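Local coordinates for PF14_0633 protein (Plasmodium falciparum, PDB 3IGM) that probably acts as a sequence-specific transcription factor, gripping its cognate DNA through the AP2 domain as a domain-swapped dimer, at residues 22-25 with 30-33. Numbering follows the deposited sequence.
Sequences AFFY and RRSR. With nucleotides of chain B; nucleotides of chain C.
The F23 ring is sandwiched between S32 and DNA. CB of S32 lies over one face, 3.8 Å from the F23 ring centroid, a CH-pi contact. N4 of DC3 of chain C lies 3.4 Å from F23 CE1, toward the rim of the opposite face. R30 shares this side of the hairpin. Its CG stands anti to the backbone N (chi1 -163°), toward the rim of one Y25 face. The chain continues extended, carrying the guanidinium edge to DG2 of chain C. R30 NH1 donates a hydrogen bond to O6 of DG2 and R30 NH2 one to N7 of DG2, both 2.8 Å, a bidentate grip on a guanine major-groove edge. S32 OG hydrogen-bonds N7 of DA4 of chain B at 2.8 Å.

On the other side of the sheet, R31 CB makes a CH-pi contact toward the rim of one F24 face. F54 of the second subunit meets this ring edge-to-face. R31 NE hydrogen-bonds OP1 of the DA4 phosphate at 2.9 Å, while R31 NH1 forms a salt bridge with D26. The backbone N-H of S32 donates to OP2 of DA4, 2.8 Å from S32 N at 165°. Backbone hydrogen bonds run both ways in the antiparallel pairs A22-R33 and F24-R31. One AP2 hairpin thus combines base-edge bonds, consistent with sequence readout, with phosphate anchoring and a dimer contact.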
# COMPACT_ATOMS: atom_id res chain seq x y z
N ALA A 22 6.12 13.85 8.04
CA ALA A 22 6.74 14.47 9.19
C ALA A 22 6.35 15.94 9.13
O ALA A 22 6.67 16.66 8.17
CB ALA A 22 8.27 14.30 9.12
N PHE A 23 5.61 16.36 10.15
CA PHE A 23 5.13 17.72 10.30
C PHE A 23 6.05 18.45 11.24
O PHE A 23 6.40 17.93 12.29
CB PHE A 23 3.68 17.73 10.82
CG PHE A 23 2.67 17.34 9.77
CD1 PHE A 23 2.02 18.31 9.01
CD2 PHE A 23 2.40 15.99 9.52
CE1 PHE A 23 1.12 17.96 8.02
CE2 PHE A 23 1.50 15.62 8.52
CZ PHE A 23 0.84 16.61 7.77
N PHE A 24 6.47 19.65 10.86
CA PHE A 24 7.47 20.39 11.63
C PHE A 24 7.18 21.88 11.51
O PHE A 24 6.57 22.33 10.54
CB PHE A 24 8.90 20.07 11.13
CG PHE A 24 9.16 20.44 9.68
CD1 PHE A 24 9.86 21.61 9.35
CD2 PHE A 24 8.73 19.63 8.65
CE1 PHE A 24 10.10 21.95 8.01
CE2 PHE A 24 8.96 19.96 7.31
CZ PHE A 24 9.65 21.11 6.99
N TYR A 25 7.63 22.64 12.50
CA TYR A 25 7.52 24.09 12.43
C TYR A 25 8.76 24.71 11.79
O TYR A 25 9.89 24.32 12.11
CB TYR A 25 7.21 24.68 13.80
CG TYR A 25 5.74 24.51 14.15
CD1 TYR A 25 4.77 25.38 13.65
CD2 TYR A 25 5.32 23.43 14.93
CE1 TYR A 25 3.42 25.20 13.94
CE2 TYR A 25 3.97 23.25 15.24
CZ TYR A 25 3.03 24.13 14.74
OH TYR A 25 1.70 23.94 15.05
N ARG A 30 3.80 25.96 9.73
CA ARG A 30 3.70 24.50 9.79
C ARG A 30 3.84 23.87 8.40
O ARG A 30 3.16 24.27 7.44
CB ARG A 30 2.40 24.04 10.45
CG ARG A 30 2.45 22.58 10.90
CD ARG A 30 1.13 22.18 11.53
NE ARG A 30 1.21 20.89 12.21
CZ ARG A 30 0.15 20.11 12.45
NH1 ARG A 30 -1.08 20.48 12.06
NH2 ARG A 30 0.32 18.95 13.08
N ARG A 31 4.72 22.88 8.32
CA ARG A 31 5.12 22.29 7.05
C ARG A 31 5.16 20.79 7.18
O ARG A 31 5.09 20.26 8.28
CB ARG A 31 6.50 22.84 6.62
CG ARG A 31 6.51 24.34 6.35
CD ARG A 31 7.87 24.84 5.88
NE ARG A 31 8.12 24.47 4.49
CZ ARG A 31 9.26 24.70 3.83
NH1 ARG A 31 10.29 25.28 4.44
NH2 ARG A 31 9.37 24.33 2.55
N SER A 32 5.24 20.10 6.05
CA SER A 32 5.33 18.64 6.07
C SER A 32 6.30 18.09 5.03
O SER A 32 6.49 18.67 3.97
CB SER A 32 3.95 18.00 5.90
OG SER A 32 3.46 18.16 4.58
N ARG A 33 6.90 16.95 5.36
CA ARG A 33 7.76 16.21 4.45
C ARG A 33 7.23 14.79 4.30
O ARG A 33 6.95 14.11 5.30
CB ARG A 33 9.21 16.23 4.94
CG ARG A 33 10.19 15.35 4.17
CD ARG A 33 10.72 15.97 2.89
NE ARG A 33 11.49 17.20 3.12
CZ ARG A 33 12.81 17.29 3.05
NH1 ARG A 33 13.58 16.23 2.80
NH2 ARG A 33 13.39 18.46 3.24
P DA B 4 5.15 22.76 2.70
OP1 DA B 4 6.08 23.91 2.57
OP2 DA B 4 5.21 21.82 3.84
O5' DA B 4 3.66 23.34 2.66
C5' DA B 4 3.17 24.05 1.51
C4' DA B 4 1.79 24.59 1.83
O4' DA B 4 0.85 23.49 1.93
C3' DA B 4 1.68 25.31 3.17
O3' DA B 4 0.76 26.39 2.99
C2' DA B 4 1.18 24.25 4.16
C1' DA B 4 0.38 23.31 3.26
N9 DA B 4 0.47 21.88 3.57
C8 DA B 4 1.53 21.19 4.08
N7 DA B 4 1.30 19.90 4.24
C5 DA B 4 0.00 19.73 3.78
C6 DA B 4 -0.86 18.61 3.68
N6 DA B 4 -0.50 17.36 4.02
N1 DA B 4 -2.11 18.81 3.18
C2 DA B 4 -2.49 20.04 2.81
N3 DA B 4 -1.77 21.16 2.87
C4 DA B 4 -0.53 20.94 3.37
P DC C 3 -2.61 9.48 13.71
OP1 DC C 3 -3.57 8.42 14.09
OP2 DC C 3 -1.17 9.12 13.59
O5' DC C 3 -3.09 10.14 12.32
C5' DC C 3 -4.46 10.14 11.96
C4' DC C 3 -4.84 11.16 10.90
O4' DC C 3 -4.38 12.50 11.18
C3' DC C 3 -4.41 10.84 9.47
O3' DC C 3 -5.60 10.85 8.75
C2' DC C 3 -3.60 12.06 9.05
C1' DC C 3 -4.28 13.12 9.92
N1 DC C 3 -3.53 14.41 9.99
C2 DC C 3 -4.21 15.63 9.82
O2 DC C 3 -5.43 15.63 9.62
N3 DC C 3 -3.51 16.79 9.89
C4 DC C 3 -2.19 16.75 10.10
N4 DC C 3 -1.54 17.91 10.14
C5 DC C 3 -1.48 15.53 10.28
C6 DC C 3 -2.18 14.39 10.21
P DG C 2 1.43 14.73 16.12
OP1 DG C 2 2.40 13.86 16.81
OP2 DG C 2 1.79 15.44 14.86
O5' DG C 2 0.14 13.86 15.78
C5' DG C 2 -0.64 13.13 16.77
C4' DG C 2 -1.90 12.55 16.12
O4' DG C 2 -2.73 13.64 15.65
C3' DG C 2 -1.70 11.68 14.87
O3' DG C 2 -2.71 10.67 14.78
C2' DG C 2 -1.79 12.67 13.71
C1' DG C 2 -2.83 13.65 14.23
N9 DG C 2 -2.66 15.04 13.86
C8 DG C 2 -1.51 15.79 13.80
N7 DG C 2 -1.71 17.04 13.46
C5 DG C 2 -3.08 17.12 13.29
C6 DG C 2 -3.91 18.21 12.93
O6 DG C 2 -3.56 19.36 12.67
N1 DG C 2 -5.25 17.85 12.87
C2 DG C 2 -5.75 16.60 13.14
N2 DG C 2 -7.08 16.43 13.04
N3 DG C 2 -4.99 15.57 13.49
C4 DG C 2 -3.68 15.90 13.54